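Local coordinates for protein dehydrogenase (Thermotoga maritima, PDB 3EZY) that catalyses the NAD+-dependent oxidation of myo-inositol to scyllo-inosose and probably serves in myo-inositol degradation, at residues 316-321 / 327-332; 180-183 / 187-190; 216-219 / 223-226; 198-203 / 209-214. All coordinates share one frame; numbering follows the deposited sequence. Where two conformers were deposited one is given.

Interaction 1. Residues 316-321 / 327-332; sequences GYAAKK and RSVKLE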
loop_
_atom_site.group_PDB
_atom_site.type_symbol
_atom_site.label_atom_id
_atom_site.label_comp_id
_atom_site.label_asym_id
_atom_site.label_seq_id
_atom_site.Cartn_x
_atom_site.Cartn_y
_atom_site.Cartn_z
ATOM N N GLY A 316 -0.334 21.113 -28.163
ATOM C CA GLY A 316 -1.625 21.681 -27.788
ATOM C C GLY A 316 -2.475 22.064 -29.014
ATOM O O GLY A 316 -3.664 21.792 -29.059
ATOM N N TYR A 317 -1.867 22.735 -29.990
ATOM C CA TYR A 317 -2.583 23.088 -31.197
ATOM C C TYR A 317 -3.040 21.859 -31.984
ATOM O O TYR A 317 -4.168 21.850 -32.525
ATOM C CB TYR A 317 -1.746 24.062 -32.038
ATOM C CG TYR A 317 -1.981 25.485 -31.557
ATOM C CD1 TYR A 317 -3.268 26.004 -31.508
ATOM C CD2 TYR A 317 -0.955 26.271 -31.104
ATOM C CE1 TYR A 317 -3.513 27.297 -31.029
ATOM C CE2 TYR A 317 -1.174 27.565 -30.652
ATOM C CZ TYR A 317 -2.449 28.072 -30.607
ATOM O OH TYR A 317 -2.705 29.368 -30.146
ATOM N N ALA A 318 -2.186 20.838 -32.064
ATOM C CA ALA A 318 -2.590 19.561 -32.705
ATOM C C ALA A 318 -3.791 18.922 -32.013
ATOM O O ALA A 318 -4.708 18.428 -32.675
ATOM C CB ALA A 318 -1.392 18.555 -32.752
ATOM N N ALA A 319 -3.778 18.885 -30.679
ATOM C CA ALA A 319 -4.926 18.384 -29.915
ATOM C C ALA A 319 -6.197 19.208 -30.111
ATOM O O ALA A 319 -7.303 18.639 -30.199
ATOM C CB ALA A 319 -4.598 18.278 -28.379
ATOM N N LYS A 320 -6.064 20.535 -30.169
ATOM C CA LYS A 320 -7.247 21.371 -30.380
ATOM C C LYS A 320 -7.844 21.060 -31.743
ATOM O O LYS A 320 -9.062 20.904 -31.873
ATOM C CB LYS A 320 -6.928 22.874 -30.322
ATOM C CG LYS A 320 -6.747 23.445 -28.944
ATOM C CD LYS A 320 -6.273 24.940 -29.021
ATOM C CE LYS A 320 -7.476 25.840 -29.316
ATOM N NZ LYS A 320 -7.387 27.163 -28.597
ATOM N N LYS A 321 -6.989 20.940 -32.746
ATOM C CA LYS A 321 -7.456 20.545 -34.105
ATOM C C LYS A 321 -8.057 19.117 -34.144
ATOM O O LYS A 321 -9.125 18.902 -34.687
ATOM C CB LYS A 321 -6.327 20.682 -35.110
ATOM C CG LYS A 321 -6.690 20.470 -36.628
ATOM C CD LYS A 321 -5.332 20.335 -37.377
ATOM C CE LYS A 321 -5.400 20.586 -38.864
ATOM N NZ LYS A 321 -6.507 21.537 -39.152
ATOM N N ARG A 327 -10.224 13.331 -35.428
ATOM C CA ARG A 327 -9.333 12.478 -36.149
ATOM C C ARG A 327 -7.959 12.733 -35.578
ATOM O O ARG A 327 -7.719 13.739 -34.915
ATOM C CB ARG A 327 -9.341 12.813 -37.664
ATOM C CG ARG A 327 -8.512 14.055 -38.027
ATOM C CD ARG A 327 -8.637 14.440 -39.538
ATOM N NE ARG A 327 -8.079 15.774 -39.774
ATOM C CZ ARG A 327 -6.799 16.018 -39.998
ATOM N NH1 ARG A 327 -6.394 17.251 -40.181
ATOM N NH2 ARG A 327 -5.922 15.025 -40.063
ATOM N N SER A 328 -7.061 11.823 -35.878
ATOM C CA SER A 328 -5.690 11.926 -35.491
ATOM C C SER A 328 -4.985 13.036 -36.287
ATOM O O SER A 328 -5.173 13.153 -37.508
ATOM C CB SER A 328 -5.047 10.570 -35.783
ATOM O OG SER A 328 -3.744 10.559 -35.285
ATOM N N VAL A 329 -4.176 13.858 -35.608
ATOM C CA VAL A 329 -3.519 14.998 -36.251
ATOM C C VAL A 329 -2.002 14.868 -36.101
ATOM O O VAL A 329 -1.500 14.723 -34.989
ATOM C CB VAL A 329 -4.020 16.348 -35.649
ATOM C CG1 VAL A 329 -3.190 17.504 -36.125
ATOM C CG2 VAL A 329 -5.511 16.578 -36.011
ATOM N N LYS A 330 -1.289 14.900 -37.225
ATOM C CA LYS A 330 0.172 14.916 -37.262
ATOM C C LYS A 330 0.761 16.267 -36.901
ATOM O O LYS A 330 0.259 17.308 -37.313
ATOM C CB LYS A 330 0.652 14.528 -38.652
ATOM C CG LYS A 330 0.276 13.113 -39.021
ATOM C CD LYS A 330 0.923 12.752 -40.341
ATOM C CE LYS A 330 0.417 11.403 -40.827
ATOM N NZ LYS A 330 1.004 10.307 -40.006
ATOM N N LEU A 331 1.825 16.265 -36.113
ATOM C CA LEU A 331 2.471 17.532 -35.743
ATOM C C LEU A 331 2.805 18.411 -36.958
ATOM O O LEU A 331 2.661 19.627 -36.899
ATOM C CB LEU A 331 3.701 17.318 -34.869
ATOM C CG LEU A 331 3.444 17.741 -33.423
ATOM C CD1 LEU A 331 2.445 16.764 -32.835
ATOM C CD2 LEU A 331 4.739 17.767 -32.648
ATOM N N GLU A 332 3.237 17.794 -38.053
ATOM C CA GLU A 332 3.457 18.521 -39.303
ATOM C C GLU A 332 2.300 19.419 -39.768
ATOM O O GLU A 332 2.544 20.511 -40.260
ATOM C CB GLU A 332 3.837 17.561 -40.425
ATOM C CG GLU A 332 4.962 16.658 -40.017
ATOM C CD GLU A 332 6.108 16.672 -41.018
ATOM O OE1 GLU A 332 6.177 15.720 -41.845
ATOM O OE2 GLU A 332 6.930 17.636 -40.968
#
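Val329 packs its branched side chain against the backbone oxygen of Ala318, with CB 3.7 Å from Ala318 O and both methyls slightly farther off. The setting is a helix packed on a sheet margin. Helix 306-325 runs out, the chain doubles back, and strand 329-330 becomes the outermost strand, within this chain, of the mixed sheet of the Gfo/Idh/MocA fold, pairing with strand 189-197. The contact is apolar for the most part. Val329 turns CG1 anti to its own backbone N (chi1 170°), which sets that methyl 4.0 Å from Ala318 CB. Leu331 CD1 approaches the same alanine methyl from a different direction. One helical turn on, the aliphatic part of Lys321 crosses the valine at about a right angle, with Lys321 CD 3.8 Å from Val329 CG1. Its ammonium comes near Arg327, NZ to NH1 4.4 Å, a proximity probably eased by Glu325, which forms a salt bridge with Arg327 NE and a long, weak ion pair with the lysine. Glu333 holds Arg327 NH1. Val329 CG2 also meets one face of the Arg327 guanidinium, 4.2 Å from its plane and over its centre.

Interaction 2. Residues 180-183 / 187-190; sequences MARY and EEVE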
loop_
_atom_site.group_PDB
_atom_site.type_symbol
_atom_site.label_atom_id
_atom_site.label_comp_id
_atom_site.label_asym_id
_atom_site.label_seq_id
_atom_site.Cartn_x
_atom_site.Cartn_y
_atom_site.Cartn_z
ATOM N N MET A 180 5.759 16.762 -20.070
ATOM C CA MET A 180 6.175 15.619 -19.246
ATOM C C MET A 180 6.393 14.366 -20.125
ATOM O O MET A 180 7.372 13.572 -19.943
ATOM C CB MET A 180 5.140 15.353 -18.152
ATOM C CG MET A 180 5.582 14.359 -17.059
ATOM S SD MET A 180 7.120 14.621 -16.120
ATOM C CE MET A 180 6.922 16.388 -15.846
ATOM N N ALA A 181 5.480 14.191 -21.070
ATOM C CA ALA A 181 5.584 13.099 -22.018
ATOM C C ALA A 181 6.911 13.058 -22.744
ATOM O O ALA A 181 7.520 11.995 -22.854
ATOM C CB ALA A 181 4.398 13.145 -23.036
ATOM N N ARG A 182 7.332 14.201 -23.300
ATOM C CA ARG A 182 8.580 14.304 -24.032
ATOM C C ARG A 182 9.742 14.075 -23.072
ATOM O O ARG A 182 10.680 13.371 -23.399
ATOM C CB ARG A 182 8.736 15.702 -24.661
ATOM C CG ARG A 182 7.687 15.972 -25.752
ATOM C CD ARG A 182 7.891 17.362 -26.393
ATOM N NE ARG A 182 9.189 17.482 -27.045
ATOM C CZ ARG A 182 10.198 18.245 -26.632
ATOM N NH1 ARG A 182 10.089 18.978 -25.528
ATOM N NH2 ARG A 182 11.337 18.261 -27.338
ATOM N N TYR A 183 9.673 14.686 -21.897
ATOM C CA TYR A 183 10.741 14.576 -20.915
ATOM C C TYR A 183 10.920 13.140 -20.420
ATOM O O TYR A 183 12.053 12.651 -20.304
ATOM C CB TYR A 183 10.354 15.439 -19.753
ATOM C CG TYR A 183 11.240 15.414 -18.548
ATOM C CD1 TYR A 183 12.585 15.829 -18.604
ATOM C CD2 TYR A 183 10.696 15.081 -17.310
ATOM C CE1 TYR A 183 13.361 15.845 -17.450
ATOM C CE2 TYR A 183 11.449 15.095 -16.184
ATOM C CZ TYR A 183 12.765 15.466 -16.253
ATOM O OH TYR A 183 13.455 15.463 -15.080
ATOM N N GLU A 187 11.770 11.053 -26.426
ATOM C CA GLU A 187 11.584 11.125 -27.874
ATOM C C GLU A 187 10.383 11.975 -28.191
ATOM O O GLU A 187 9.599 12.333 -27.292
ATOM C CB GLU A 187 11.396 9.747 -28.505
ATOM C CG GLU A 187 10.267 8.973 -27.862
ATOM C CD GLU A 187 9.900 7.692 -28.612
ATOM O OE1 GLU A 187 9.889 7.710 -29.871
ATOM O OE2 GLU A 187 9.555 6.699 -27.931
ATOM N N GLU A 188 10.230 12.270 -29.472
ATOM C CA GLU A 188 9.177 13.157 -29.926
ATOM C C GLU A 188 7.883 12.438 -30.194
ATOM O O GLU A 188 7.867 11.251 -30.568
ATOM C CB GLU A 188 9.616 13.929 -31.189
ATOM C CG GLU A 188 10.868 14.820 -30.955
ATOM C CD GLU A 188 10.624 15.966 -29.968
ATOM O OE1 GLU A 188 9.454 16.347 -29.726
ATOM O OE2 GLU A 188 11.604 16.512 -29.447
ATOM N N VAL A 189 6.799 13.180 -30.000
ATOM C CA VAL A 189 5.465 12.790 -30.465
ATOM C C VAL A 189 5.245 13.141 -31.946
ATOM O O VAL A 189 5.570 14.243 -32.399
ATOM C CB VAL A 189 4.396 13.506 -29.675
ATOM C CG1 VAL A 189 2.976 13.081 -30.141
ATOM C CG2 VAL A 189 4.599 13.269 -28.218
ATOM N N GLU A 190 4.631 12.246 -32.699
ATOM C CA GLU A 190 4.438 12.517 -34.105
ATOM C C GLU A 190 2.993 12.781 -34.439
ATOM O O GLU A 190 2.707 13.497 -35.391
ATOM C CB GLU A 190 4.914 11.319 -34.906
ATOM C CG GLU A 190 6.193 10.753 -34.335
ATOM C CD GLU A 190 7.418 11.106 -35.151
ATOM O OE1 GLU A 190 7.928 12.252 -35.053
ATOM O OE2 GLU A 190 7.874 10.210 -35.886
#
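Arg182 and Glu188 meet because both chains bend midway: the arginine folds at chi3 (61°), swinging its guanidinium across to the strand side, while the glutamate, whose CB starts out away from the helix, turns at chi2 (-65°) and brings its carboxylate back. The result is a side-on, two-pronged salt bridge. Arg182 NE donates to Glu188 OE1 at 2.9 Å, and Arg182 NH2 to Glu188 OE2 at 2.8 Å, one nitrogen to each oxygen and both bonds close to straight. The flat groups are nearly coplanar, 27° apart. OE2 is engaged through its syn lone pair; OE1 is also met on the syn side, although there the donor stands somewhat out of the carboxylate plane. Two bonds between two planar groups oppose rotation of either one. The remaining nitrogen, Arg182 NH1, forms a salt bridge with Asp308, and the arginine side chain packs on Met311 and Leu315 of helix 306-325, which fixes the guanidinium from a further direction. A leucine in place of Arg182 would probably leave the carboxylates of Glu188 and Asp308 without their shared cation and the glutamate freer to swing. Nearer the backbone the approach is plain packing, with Arg182 CA 3.9 Å from Glu187 O; the carboxylate of Glu187 turns elsewhere and bonds to Ser221. This is a helix-loop-strand connection of the Gfo/Idh/MocA C-terminal domain, in which a bidentate salt bridge ties the last turns of helix 174-185 to the chain entering strand 189-197.

Interaction 3. Residues 216-219 / 223-226; sequences VLRF and ALGV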
loop_
_atom_site.group_PDB
_atom_site.type_symbol
_atom_site.label_atom_id
_atom_site.label_comp_id
_atom_site.label_asym_id
_atom_site.label_seq_id
_atom_site.Cartn_x
_atom_site.Cartn_y
_atom_site.Cartn_z
ATOM N N VAL A 216 -4.412 10.920 -26.883
ATOM C CA VAL A 216 -3.559 9.810 -27.241
ATOM C C VAL A 216 -2.372 10.343 -28.010
ATOM O O VAL A 216 -2.530 11.185 -28.893
ATOM C CB VAL A 216 -4.286 8.815 -28.183
ATOM C CG1 VAL A 216 -3.325 7.668 -28.603
ATOM C CG2 VAL A 216 -5.523 8.280 -27.521
ATOM N N LEU A 217 -1.186 9.829 -27.688
ATOM C CA LEU A 217 0.065 10.246 -28.302
ATOM C C LEU A 217 0.672 9.034 -28.999
ATOM O O LEU A 217 0.711 7.956 -28.426
ATOM C CB LEU A 217 1.068 10.707 -27.243
ATOM C CG LEU A 217 0.556 11.674 -26.172
ATOM C CD1 LEU A 217 1.673 11.896 -25.114
ATOM C CD2 LEU A 217 0.148 13.002 -26.815
ATOM N N ARG A 218 1.130 9.217 -30.234
ATOM C CA ARG A 218 1.989 8.251 -30.885
ATOM C C ARG A 218 3.395 8.850 -31.007
ATOM O O ARG A 218 3.624 9.908 -31.674
ATOM C CB ARG A 218 1.446 7.855 -32.259
ATOM C CG ARG A 218 2.493 7.168 -33.109
ATOM C CD ARG A 218 1.930 6.691 -34.443
ATOM N NE ARG A 218 1.037 5.556 -34.273
ATOM C CZ ARG A 218 1.436 4.287 -34.238
ATOM N NH1 ARG A 218 2.727 3.982 -34.366
ATOM N NH2 ARG A 218 0.544 3.327 -34.069
ATOM N N PHE A 219 4.341 8.179 -30.378
ATOM C CA PHE A 219 5.732 8.612 -30.417
ATOM C C PHE A 219 6.484 8.049 -31.622
ATOM O O PHE A 219 6.097 7.042 -32.229
ATOM C CB PHE A 219 6.449 8.160 -29.161
ATOM C CG PHE A 219 5.921 8.781 -27.900
ATOM C CD1 PHE A 219 6.489 9.963 -27.405
ATOM C CD2 PHE A 219 4.849 8.178 -27.210
ATOM C CE1 PHE A 219 6.036 10.525 -26.214
ATOM C CE2 PHE A 219 4.371 8.727 -26.037
ATOM C CZ PHE A 219 4.947 9.905 -25.529
ATOM N N ALA A 223 5.896 3.696 -29.631
ATOM C CA ALA A 223 5.334 3.721 -28.265
ATOM C C ALA A 223 4.061 4.573 -28.308
ATOM O O ALA A 223 3.925 5.474 -29.160
ATOM C CB ALA A 223 6.355 4.321 -27.305
ATOM N N LEU A 224 3.105 4.262 -27.451
ATOM C CA LEU A 224 1.866 5.029 -27.337
ATOM C C LEU A 224 1.706 5.645 -25.949
ATOM O O LEU A 224 2.182 5.119 -24.969
ATOM C CB LEU A 224 0.658 4.115 -27.610
ATOM C CG LEU A 224 0.732 3.460 -28.977
ATOM C CD1 LEU A 224 -0.193 2.255 -29.046
ATOM C CD2 LEU A 224 0.459 4.482 -30.108
ATOM N N GLY A 225 0.974 6.736 -25.854
ATOM C CA GLY A 225 0.672 7.271 -24.540
ATOM C C GLY A 225 -0.731 7.808 -24.483
ATOM O O GLY A 225 -1.351 8.087 -25.526
ATOM N N VAL A 226 -1.247 7.933 -23.261
ATOM C CA VAL A 226 -2.602 8.424 -23.038
ATOM C C VAL A 226 -2.548 9.378 -21.863
ATOM O O VAL A 226 -2.062 9.041 -20.767
ATOM C CB VAL A 226 -3.614 7.316 -22.639
ATOM C CG1 VAL A 226 -5.022 7.972 -22.449
ATOM C CG2 VAL A 226 -3.707 6.188 -23.672
#
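Leu217 and Gly225 form the close-packed middle of a beta hairpin, an antiparallel hydrogen-bonded pair in which each amide serves the other's carbonyl. Leu217 N donates to Gly225 O at 2.8 Å, and Gly225 N returns a bond to Leu217 O at 2.9 Å. Toward the turn, Phe219 N adds a third bond to Ala223 O at 3.0 Å. Leu217 O also receives a CA-H...O contact from Leu224 CA at 3.3 Å. Packing is tight on the face carrying Leu217 because Gly225 has no beta carbon: the Phe219 ring lies along the neighbouring strand with CE2 3.9 Å from Gly225 N. The ring meets this backbone by its edge, and Ala223 O lies at that edge, in the ring plane, 3.5 Å from Phe219 CD2. Met185 of helix 174-185 covers Phe219 and Ala223 there, and Phe178 and Ala181 of that helix cover Leu217. The face with Val216, Arg218 and Leu224 is more loosely joined across the hairpin. Arg218 and Leu224 lie side by side and point the same way, and a bend at chi3 (-71°) brings the guanidinium back so that Leu224 CD2 rests over one of its faces, offset toward the rim, 4.1 Å from Arg218 NH2. Arg218 is partly exposed, and its charge is paired with Asp195 of the second subunit. The chemistry thus divides by face: apolar burial under a helix on one, and on the other valines, a leucine and a charged arm presented to a partner subunit.

Interaction 4. Residues 198-203 / 209-214; sequences VLVDEE and DVDTAV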
loop_
_atom_site.group_PDB
_atom_site.type_symbol
_atom_site.label_atom_id
_atom_site.label_comp_id
_atom_site.label_asym_id
_atom_site.label_seq_id
_atom_site.Cartn_x
_atom_site.Cartn_y
_atom_site.Cartn_z
ATOM N N VAL A 198 -17.896 18.259 -21.408
ATOM C CA VAL A 198 -18.192 19.197 -20.349
ATOM C C VAL A 198 -18.999 18.461 -19.281
ATOM O O VAL A 198 -20.195 18.171 -19.450
ATOM C CB VAL A 198 -18.971 20.413 -20.852
ATOM C CG1 VAL A 198 -20.377 20.001 -21.203
ATOM C CG2 VAL A 198 -18.986 21.508 -19.773
ATOM N N LEU A 199 -18.319 18.104 -18.180
ATOM C CA LEU A 199 -18.942 17.251 -17.168
ATOM C C LEU A 199 -18.905 17.869 -15.772
ATOM O O LEU A 199 -19.535 17.354 -14.863
ATOM C CB LEU A 199 -18.282 15.864 -17.165
ATOM C CG LEU A 199 -18.222 15.126 -18.512
ATOM C CD1 LEU A 199 -17.356 13.864 -18.423
ATOM C CD2 LEU A 199 -19.590 14.728 -18.977
ATOM N N VAL A 200 -18.177 18.978 -15.613
ATOM C CA VAL A 200 -18.039 19.653 -14.319
ATOM C C VAL A 200 -18.881 20.938 -14.241
ATOM O O VAL A 200 -19.704 21.076 -13.338
ATOM C CB VAL A 200 -16.578 20.041 -14.032
ATOM C CG1 VAL A 200 -16.441 20.675 -12.646
ATOM C CG2 VAL A 200 -15.628 18.824 -14.226
ATOM N N ASP A 201 -18.693 21.864 -15.187
ATOM C CA ASP A 201 -19.405 23.145 -15.171
ATOM C C ASP A 201 -19.886 23.569 -16.574
ATOM O O ASP A 201 -19.076 23.894 -17.437
ATOM C CB ASP A 201 -18.498 24.233 -14.570
ATOM C CG ASP A 201 -19.119 25.650 -14.633
ATOM O OD1 ASP A 201 -20.323 25.811 -14.948
ATOM O OD2 ASP A 201 -18.381 26.620 -14.360
ATOM N N GLU A 202 -21.203 23.580 -16.791
ATOM C CA GLU A 202 -21.771 23.991 -18.084
ATOM C C GLU A 202 -21.222 25.343 -18.587
ATOM O O GLU A 202 -21.160 25.570 -19.794
ATOM C CB GLU A 202 -23.304 24.017 -18.021
ATOM C CG GLU A 202 -23.816 25.238 -17.272
ATOM C CD GLU A 202 -25.343 25.286 -17.195
ATOM O OE1 GLU A 202 -25.857 26.001 -16.302
ATOM O OE2 GLU A 202 -26.013 24.591 -18.011
ATOM N N GLU A 203 -20.789 26.218 -17.680
ATOM C CA GLU A 203 -20.201 27.514 -18.080
ATOM C C GLU A 203 -18.913 27.368 -18.890
ATOM O O GLU A 203 -18.669 28.130 -19.835
ATOM C CB GLU A 203 -19.961 28.426 -16.873
ATOM C CG GLU A 203 -21.244 28.977 -16.211
ATOM C CD GLU A 203 -22.113 29.825 -17.166
ATOM O OE1 GLU A 203 -21.588 30.735 -17.879
ATOM O OE2 GLU A 203 -23.342 29.565 -17.209
ATOM N N ASP A 209 -14.988 25.699 -24.167
ATOM C CA ASP A 209 -13.874 24.855 -23.699
ATOM C C ASP A 209 -14.459 23.519 -23.203
ATOM O O ASP A 209 -15.674 23.339 -23.206
ATOM C CB ASP A 209 -13.156 25.601 -22.568
ATOM C CG ASP A 209 -11.791 25.000 -22.194
ATOM O OD1 ASP A 209 -11.251 24.078 -22.888
ATOM O OD2 ASP A 209 -11.258 25.480 -21.159
ATOM N N VAL A 210 -13.602 22.599 -22.738
ATOM C CA VAL A 210 -14.072 21.362 -22.147
ATOM C C VAL A 210 -13.439 21.308 -20.766
ATOM O O VAL A 210 -12.484 22.043 -20.510
ATOM C CB VAL A 210 -13.682 20.120 -23.007
ATOM C CG1 VAL A 210 -14.418 20.144 -24.359
ATOM C CG2 VAL A 210 -12.162 20.071 -23.227
ATOM N N ASP A 211 -13.960 20.474 -19.880
ATOM C CA ASP A 211 -13.384 20.369 -18.526
ATOM C C ASP A 211 -12.791 18.991 -18.194
ATOM O O ASP A 211 -12.269 18.788 -17.087
ATOM C CB ASP A 211 -14.412 20.762 -17.450
ATOM C CG ASP A 211 -15.702 19.994 -17.556
ATOM O OD1 ASP A 211 -15.676 18.784 -17.855
ATOM O OD2 ASP A 211 -16.772 20.605 -17.301
ATOM N N THR A 212 -12.936 18.057 -19.127
ATOM C CA THR A 212 -12.506 16.648 -18.969
ATOM C C THR A 212 -11.971 16.257 -20.342
ATOM O O THR A 212 -12.627 16.535 -21.333
ATOM C CB THR A 212 -13.729 15.744 -18.678
ATOM O OG1 THR A 212 -14.465 16.283 -17.573
ATOM C CG2 THR A 212 -13.301 14.302 -18.348
ATOM N N ALA A 213 -10.779 15.676 -20.436
ATOM C CA ALA A 213 -10.266 15.324 -21.754
ATOM C C ALA A 213 -9.321 14.138 -21.686
ATOM O O ALA A 213 -8.755 13.824 -20.625
ATOM C CB ALA A 213 -9.571 16.493 -22.366
ATOM N N VAL A 214 -9.177 13.487 -22.832
ATOM C CA VAL A 214 -8.268 12.381 -23.032
ATOM C C VAL A 214 -7.462 12.710 -24.300
ATOM O O VAL A 214 -8.032 13.245 -25.265
ATOM C CB VAL A 214 -9.058 11.062 -23.224
ATOM C CG1 VAL A 214 -8.127 9.966 -23.757
ATOM C CG2 VAL A 214 -9.708 10.620 -21.944
#
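Three successive backbone amides, those of Leu199, Val200 and Asp201, all point at one carboxylate, that of Asp211. Leu199 N reaches Asp211 OD1 at 2.7 Å, almost straight and on the syn lone pair. Val200 N comes down on Asp211 OD2 from above the carboxylate plane, also at 2.7 Å, and Asp201 N approaches OD2 from the same face at 3.1 Å, on its anti side. A fourth donor is the neighbouring hydroxyl: Thr212 OG1 gives a hydrogen bond to Asp211 OD1 at 2.8 Å. Each oxygen thus accepts twice. The carboxylate gets there because CG sits between the backbone N and the carbonyl carbon (chi1 54°), aimed at the loop. Asp211 and Thr212 both face Ser197, a classic beta bulge at the start of strand 212-219. Val200 lies close against the carboxylate, its CB 3.3 Å from Asp211 OD2, and Leu199 crosses Thr212 at about a right angle, its CD1 4.1 Å from Thr212 CG2. Gly222 of the second subunit packs on Leu199. At the far end of the loop Asp201 is the N-cap of helix 202-206, its OD1 accepting from Glu203 N. With an asparagine at Asp211, one acceptor oxygen becomes an NH2 group, which is likely to leave at least one loop amide without its mate and let the turn shift. A carboxylate gripped by four donors would be expected to favour its ionised form, so the negative charge probably helps keep the three loop amides directed at it.

All four contacts reach the mixed sheet of the C-terminal domain. Along the chain they follow in series: interaction 2, then 4, then 3, and much later 1. Strands 329-330, 189-197, 212-219 and 224-230 are consecutive neighbours across the sheet, so interactions 1, 2 and 3 sit side by side, with 1 and 2 centred 14 Å apart and 2 and 3 only 9 Å. Probable backbone hydrogen bonds, Leu331 N to Glu190 O and Glu190 N to Arg218 O, join them directly. Interaction 4 lies 23 Å from interaction 3, centre to centre, at the opposite end of strand 212-219. Interactions 1, 3 and 4 also touch the second subunit, placing this sheet in both the domain core and the assembly.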